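PDB 3HBZ: putative glycoside hydrolase from Bacteroides thetaiotaomicron VPI-5482, which is of unknown function, binds calcium, and may act in carbohydrate metabolism, possibly as a glycoside hydrolase. Local coordinates for residues Ile92-Leu106 / Phe114-Trp126. Sequence-based numbering, arbitrary orientation.
With NA (sodium ion), chain D; CA (calcium ion), chain B; ACT (acetate ion), chain H.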
loop_
_atom_site.group_PDB
_atom_site.type_symbol
_atom_site.label_atom_id
_atom_site.label_comp_id
_atom_site.label_asym_id
_atom_site.label_seq_id
_atom_site.Cartn_x
_atom_site.Cartn_y
_atom_site.Cartn_z
ATOM N N ILE A 92 -2.632 -1.085 -15.289
ATOM C CA ILE A 92 -1.983 0.210 -15.117
ATOM C C ILE A 92 -0.855 0.260 -16.135
ATOM O O ILE A 92 0.076 -0.543 -16.066
ATOM C CB ILE A 92 -1.366 0.352 -13.701
ATOM C CG1 ILE A 92 -2.390 0.053 -12.586
ATOM C CG2 ILE A 92 -0.769 1.712 -13.532
ATOM C CD1 ILE A 92 -3.505 1.001 -12.585
ATOM N N ASP A 93 -0.960 1.158 -17.097
ATOM C CA ASP A 93 0.051 1.282 -18.155
ATOM C C ASP A 93 0.726 2.655 -18.158
ATOM O O ASP A 93 1.234 3.081 -19.186
ATOM C CB ASP A 93 -0.580 1.035 -19.547
ATOM C CG ASP A 93 -1.614 2.092 -19.912
ATOM O OD1 ASP A 93 -2.225 2.664 -18.980
ATOM O OD2 ASP A 93 -1.815 2.354 -21.114
ATOM N N THR A 94 0.719 3.329 -17.020
ATOM C CA THR A 94 1.229 4.678 -16.907
ATOM C C THR A 94 2.366 4.696 -15.885
ATOM O O THR A 94 2.578 3.743 -15.164
ATOM C CB THR A 94 0.120 5.658 -16.444
ATOM O OG1 THR A 94 -0.550 5.099 -15.317
ATOM C CG2 THR A 94 -0.874 5.888 -17.564
ATOM N N GLU A 95 3.117 5.781 -15.865
ATOM C CA GLU A 95 4.200 5.922 -14.918
ATOM C C GLU A 95 3.632 6.306 -13.544
ATOM O O GLU A 95 2.520 6.783 -13.447
ATOM C CB GLU A 95 5.246 6.899 -15.466
ATOM C CG GLU A 95 4.823 8.338 -15.638
ATOM C CD GLU A 95 5.863 9.194 -16.416
ATOM O OE1 GLU A 95 6.753 8.625 -17.105
ATOM O OE2 GLU A 95 5.763 10.439 -16.345
ATOM N N LEU A 96 4.369 6.012 -12.474
ATOM C CA LEU A 96 3.872 6.246 -11.117
ATOM C C LEU A 96 3.340 7.684 -10.969
ATOM O O LEU A 96 3.952 8.616 -11.457
ATOM C CB LEU A 96 5.025 6.013 -10.136
ATOM C CG LEU A 96 4.687 5.607 -8.727
ATOM C CD1 LEU A 96 3.772 4.350 -8.698
ATOM C CD2 LEU A 96 5.986 5.394 -7.909
ATOM N N ALA A 97 2.231 7.857 -10.272
ATOM C CA ALA A 97 1.680 9.194 -9.990
ATOM C C ALA A 97 2.614 9.861 -8.979
ATOM O O ALA A 97 3.209 9.164 -8.159
ATOM C CB ALA A 97 0.262 9.051 -9.360
ATOM N N THR A 98 2.718 11.191 -9.027
ATOM C CA THR A 98 3.641 11.944 -8.146
ATOM C C THR A 98 3.025 13.161 -7.425
ATOM O O THR A 98 3.734 13.862 -6.699
ATOM C CB THR A 98 4.890 12.440 -8.916
ATOM O OG1 THR A 98 4.524 13.465 -9.860
ATOM C CG2 THR A 98 5.595 11.269 -9.620
ATOM N N ILE A 99 1.728 13.395 -7.622
ATOM C CA ILE A 99 1.030 14.539 -7.026
ATOM C C ILE A 99 -0.152 13.986 -6.253
ATOM O O ILE A 99 -1.027 13.370 -6.845
ATOM C CB ILE A 99 0.535 15.547 -8.102
ATOM C CG1 ILE A 99 1.695 16.059 -8.965
ATOM C CG2 ILE A 99 -0.256 16.718 -7.471
ATOM C CD1 ILE A 99 2.523 17.134 -8.356
ATOM N N TYR A 100 -0.194 14.219 -4.942
ATOM C CA TYR A 100 -1.153 13.536 -4.067
ATOM C C TYR A 100 -1.973 14.529 -3.270
ATOM O O TYR A 100 -1.459 15.168 -2.363
ATOM C CB TYR A 100 -0.403 12.631 -3.095
ATOM C CG TYR A 100 0.714 11.841 -3.741
ATOM C CD1 TYR A 100 0.464 11.007 -4.812
ATOM C CD2 TYR A 100 2.016 11.939 -3.276
ATOM C CE1 TYR A 100 1.476 10.283 -5.411
ATOM C CE2 TYR A 100 3.046 11.233 -3.872
ATOM C CZ TYR A 100 2.780 10.392 -4.922
ATOM O OH TYR A 100 3.816 9.666 -5.491
ATOM N N ASN A 101 -3.254 14.640 -3.595
ATOM C CA ASN A 101 -4.148 15.566 -2.903
ATOM C C ASN A 101 -5.163 14.862 -1.975
ATOM O O ASN A 101 -5.933 15.501 -1.262
ATOM C CB ASN A 101 -4.852 16.441 -3.949
ATOM C CG ASN A 101 -3.937 17.557 -4.485
ATOM O OD1 ASN A 101 -3.516 18.423 -3.747
ATOM N ND2 ASN A 101 -3.648 17.531 -5.765
ATOM N N PHE A 102 -5.157 13.535 -2.014
ATOM C CA PHE A 102 -5.941 12.697 -1.125
ATOM C C PHE A 102 -7.442 12.933 -1.195
ATOM O O PHE A 102 -8.142 12.784 -0.182
ATOM C CB PHE A 102 -5.365 12.786 0.300
ATOM C CG PHE A 102 -3.924 12.355 0.358
ATOM C CD1 PHE A 102 -3.608 11.021 0.277
ATOM C CD2 PHE A 102 -2.887 13.273 0.317
ATOM C CE1 PHE A 102 -2.279 10.608 0.245
ATOM C CE2 PHE A 102 -1.568 12.850 0.290
ATOM C CZ PHE A 102 -1.286 11.511 0.250
ATOM N N GLU A 103 -7.924 13.294 -2.394
ATOM C CA GLU A 103 -9.327 13.527 -2.634
ATOM C C GLU A 103 -10.098 12.243 -3.000
ATOM O O GLU A 103 -11.283 12.133 -2.735
ATOM C CB GLU A 103 -9.561 14.563 -3.755
ATOM C CG GLU A 103 -8.819 15.925 -3.621
ATOM C CD GLU A 103 -9.071 16.592 -2.276
ATOM O OE1 GLU A 103 -10.171 16.391 -1.707
ATOM O OE2 GLU A 103 -8.171 17.304 -1.786
ATOM N N ASP A 104 -9.435 11.299 -3.659
ATOM C CA ASP A 104 -10.128 10.216 -4.355
ATOM C C ASP A 104 -9.959 8.904 -3.612
ATOM O O ASP A 104 -8.826 8.533 -3.248
ATOM C CB ASP A 104 -9.529 10.027 -5.743
ATOM C CG ASP A 104 -9.828 11.210 -6.688
ATOM O OD1 ASP A 104 -10.943 11.739 -6.677
ATOM O OD2 ASP A 104 -8.907 11.598 -7.397
ATOM N N THR A 105 -11.058 8.202 -3.410
ATOM C CA THR A 105 -11.039 6.893 -2.776
ATOM C C THR A 105 -12.026 5.986 -3.514
ATOM O O THR A 105 -12.891 6.467 -4.268
ATOM C CB THR A 105 -11.479 6.969 -1.334
ATOM O OG1 THR A 105 -12.805 7.467 -1.306
ATOM C CG2 THR A 105 -10.534 7.869 -0.487
ATOM N N LEU A 106 -11.907 4.673 -3.311
ATOM C CA LEU A 106 -12.787 3.700 -3.961
ATOM C C LEU A 106 -14.142 3.636 -3.267
ATOM O O LEU A 106 -14.227 3.463 -2.075
ATOM C CB LEU A 106 -12.150 2.312 -4.045
ATOM C CG LEU A 106 -10.962 2.036 -4.985
ATOM C CD1 LEU A 106 -10.467 0.591 -4.746
ATOM C CD2 LEU A 106 -11.287 2.219 -6.478
ATOM N N PHE A 114 -7.399 4.911 -0.906
ATOM C CA PHE A 114 -7.005 6.098 -1.666
ATOM C C PHE A 114 -6.436 5.718 -3.001
ATOM O O PHE A 114 -5.558 4.831 -3.097
ATOM C CB PHE A 114 -5.943 6.868 -0.860
ATOM C CG PHE A 114 -6.487 7.569 0.324
ATOM C CD1 PHE A 114 -6.998 8.861 0.196
ATOM C CD2 PHE A 114 -6.512 6.955 1.574
ATOM C CE1 PHE A 114 -7.511 9.519 1.317
ATOM C CE2 PHE A 114 -7.011 7.636 2.680
ATOM C CZ PHE A 114 -7.522 8.906 2.540
ATOM N N VAL A 115 -6.912 6.379 -4.043
ATOM C CA VAL A 115 -6.435 6.140 -5.394
ATOM C C VAL A 115 -5.957 7.428 -6.055
ATOM O O VAL A 115 -6.312 8.535 -5.638
ATOM C CB VAL A 115 -7.560 5.462 -6.234
ATOM C CG1 VAL A 115 -7.986 4.132 -5.518
ATOM C CG2 VAL A 115 -8.802 6.380 -6.390
ATOM N N GLU A 116 -5.129 7.275 -7.079
ATOM C CA GLU A 116 -4.747 8.380 -7.954
ATOM C C GLU A 116 -5.462 8.152 -9.278
ATOM O O GLU A 116 -5.558 7.000 -9.719
ATOM C CB GLU A 116 -3.243 8.385 -8.119
ATOM C CG GLU A 116 -2.464 8.455 -6.772
ATOM C CD GLU A 116 -2.764 9.730 -6.022
ATOM O OE1 GLU A 116 -3.104 10.716 -6.692
ATOM O OE2 GLU A 116 -2.695 9.746 -4.770
ATOM N N ARG A 117 -5.993 9.225 -9.886
ATOM C CA ARG A 117 -6.706 9.149 -11.153
ATOM C C ARG A 117 -6.045 10.040 -12.215
ATOM O O ARG A 117 -5.374 11.029 -11.902
ATOM C CB ARG A 117 -8.197 9.549 -10.988
ATOM C CG ARG A 117 -9.016 8.530 -10.202
ATOM C CD ARG A 117 -10.541 8.861 -10.025
ATOM N NE ARG A 117 -11.281 7.649 -9.569
ATOM C CZ ARG A 117 -11.927 7.456 -8.394
ATOM N NH1 ARG A 117 -12.027 8.407 -7.464
ATOM N NH2 ARG A 117 -12.509 6.280 -8.145
ATOM N N GLU A 118 -6.182 9.631 -13.474
ATOM C CA GLU A 118 -6.031 10.530 -14.640
ATOM C C GLU A 118 -7.395 10.524 -15.314
ATOM O O GLU A 118 -7.770 9.536 -15.934
ATOM C CB GLU A 118 -4.957 10.038 -15.616
ATOM C CG GLU A 118 -3.499 10.209 -15.132
ATOM C CD GLU A 118 -2.440 9.816 -16.199
ATOM O OE1 GLU A 118 -2.799 9.587 -17.380
ATOM O OE2 GLU A 118 -1.239 9.731 -15.856
ATOM N N GLY A 119 -8.163 11.599 -15.138
ATOM C CA GLY A 119 -9.562 11.632 -15.568
ATOM C C GLY A 119 -10.326 10.604 -14.763
ATOM O O GLY A 119 -10.193 10.545 -13.532
ATOM N N GLU A 120 -11.109 9.776 -15.446
ATOM C CA GLU A 120 -11.843 8.669 -14.803
ATOM C C GLU A 120 -10.971 7.412 -14.598
ATOM O O GLU A 120 -11.364 6.516 -13.857
ATOM C CB GLU A 120 -13.099 8.287 -15.620
ATOM C CG GLU A 120 -13.902 9.467 -16.202
ATOM N N LYS A 121 -9.803 7.345 -15.246
ATOM C CA LYS A 121 -8.882 6.200 -15.089
ATOM C C LYS A 121 -8.031 6.229 -13.791
ATOM O O LYS A 121 -7.174 7.118 -13.607
ATOM C CB LYS A 121 -7.961 6.096 -16.313
ATOM C CG LYS A 121 -6.865 5.023 -16.195
ATOM C CD LYS A 121 -6.303 4.618 -17.564
ATOM C CE LYS A 121 -4.787 4.400 -17.546
ATOM N NZ LYS A 121 -4.165 4.505 -18.901
ATOM N N VAL A 122 -8.263 5.237 -12.926
ATOM C CA VAL A 122 -7.400 4.974 -11.787
ATOM C C VAL A 122 -5.978 4.559 -12.247
ATOM O O VAL A 122 -5.833 3.651 -13.024
ATOM C CB VAL A 122 -8.000 3.891 -10.847
ATOM C CG1 VAL A 122 -7.056 3.617 -9.716
ATOM C CG2 VAL A 122 -9.333 4.380 -10.288
ATOM N N VAL A 123 -4.949 5.248 -11.785
ATOM C CA VAL A 123 -3.546 4.892 -12.134
ATOM C C VAL A 123 -2.694 4.389 -10.959
ATOM O O VAL A 123 -1.511 4.034 -11.150
ATOM C CB VAL A 123 -2.824 6.061 -12.844
ATOM C CG1 VAL A 123 -3.604 6.399 -14.132
ATOM C CG2 VAL A 123 -2.667 7.284 -11.924
HETATM N N MSE A 124 -3.283 4.343 -9.762
HETATM C CA MSE A 124 -2.602 3.790 -8.568
HETATM C C MSE A 124 -3.555 3.689 -7.376
HETATM O O MSE A 124 -4.371 4.601 -7.140
HETATM C CB MSE A 124 -1.401 4.656 -8.160
HETATM C CG MSE A 124 -0.442 3.919 -7.209
HETATM SE SE MSE A 124 0.987 5.045 -6.660
HETATM C CE MSE A 124 0.060 6.054 -5.258
ATOM N N GLU A 125 -3.449 2.580 -6.647
ATOM C CA GLU A 125 -4.073 2.384 -5.369
ATOM C C GLU A 125 -3.023 2.397 -4.254
ATOM O O GLU A 125 -2.094 1.578 -4.234
ATOM C CB GLU A 125 -4.836 1.071 -5.326
ATOM C CG GLU A 125 -5.777 0.898 -6.508
ATOM C CD GLU A 125 -6.853 -0.178 -6.318
ATOM O OE1 GLU A 125 -6.939 -0.796 -5.211
ATOM O OE2 GLU A 125 -7.634 -0.360 -7.301
ATOM N N TRP A 126 -3.145 3.354 -3.341
ATOM C CA TRP A 126 -2.323 3.343 -2.126
ATOM C C TRP A 126 -2.731 2.134 -1.298
ATOM O O TRP A 126 -3.864 1.651 -1.383
ATOM C CB TRP A 126 -2.543 4.587 -1.282
ATOM C CG TRP A 126 -1.979 5.862 -1.854
ATOM C CD1 TRP A 126 -2.579 6.697 -2.737
ATOM C CD2 TRP A 126 -0.697 6.446 -1.548
ATOM N NE1 TRP A 126 -1.726 7.765 -3.027
ATOM C CE2 TRP A 126 -0.584 7.636 -2.283
ATOM C CE3 TRP A 126 0.348 6.082 -0.696
ATOM C CZ2 TRP A 126 0.544 8.444 -2.221
ATOM C CZ3 TRP A 126 1.452 6.895 -0.600
ATOM C CH2 TRP A 126 1.553 8.063 -1.356
HETATM NA NA NA D . -2.657 12.469 -8.331
HETATM CA CA CA B . -6.453 17.595 -0.237
HETATM C C ACT H . 7.363 6.543 -13.405
HETATM O O ACT H . 8.449 6.387 -13.843
HETATM O OXT ACT H . 6.868 5.374 -13.298
HETATM C CH3 ACT H . 6.797 7.956 -13.023
HETATM O O HOH W 1 0.766 4.944 -11.567
HETATM O O HOH W 2 -5.300 19.030 -1.732
HETATM O O HOH W 3 -4.065 13.320 -6.069
HETATM O O HOH W 4 -3.863 11.334 -3.226
HETATM O O HOH W 5 -6.558 10.233 -3.329
HETATM O O HOH W 6 -5.136 11.923 -8.728
HETATM O O HOH W 7 -2.544 11.376 -10.201
HETATM O O HOH W 8 -3.079 15.026 -9.301
#
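E116 OE2 lies beside Y100 CD1 of the other segment and accepts two hydrogen bonds. W126 NE1 donates to E116 OE2 on its anti lone pair, in the indole plane and nearly straight (2.8 Å, 166°), and a water that accepts from F102 N donates to the same oxygen. E116 OE1 binds the sodium ion at 2.4 Å, as does the backbone O of I99; four waters complete the six ligands. A bend at chi2 (-62°) turns the E116 carboxylate toward the sodium. With one oxygen on the metal and the other on the indole, the group is held at both ends, which should limit its rotation. Behind it, E116 CB and CG lie against A97 CB.

Next to this site Y100, F102, F114 and W126 form an aromatic cluster. W126 sends the edge of its six-membered ring into the face of Y100, CZ2 standing over the ring centre with planes 81° apart; T98 C lies against the opposite face, toward the rim. F102 likewise turns its edge to the face of F114, while T105 CG2 makes a CH-pi contact with the F114 ring, 4.0 Å from its centroid.

The backbones join at one bridge, T105 with F114, where V115 N donates to D104 O (3.0 Å). R117 lays its guanidinium over V115 CG2, and R117 NH1 makes a long salt bridge of 3.6 Å to D104 OD1. At the other end K121 NZ makes a salt bridge to D93 OD1, on its syn lone pair, at 2.7 Å.

Segment 92-106 runs past the hairpin 115-118/121-125, which has a type II' turn and a classic bulge at V123 and M124 opposite E116, touching it from I92 to L106. It leaves strand 84-92, pairs through 99-100 with strand 328-338, and gives N101 and E103 to the calcium site completed by T155, K157 and D332; L182 of strand 177-183 packs against F102, F114 and W126.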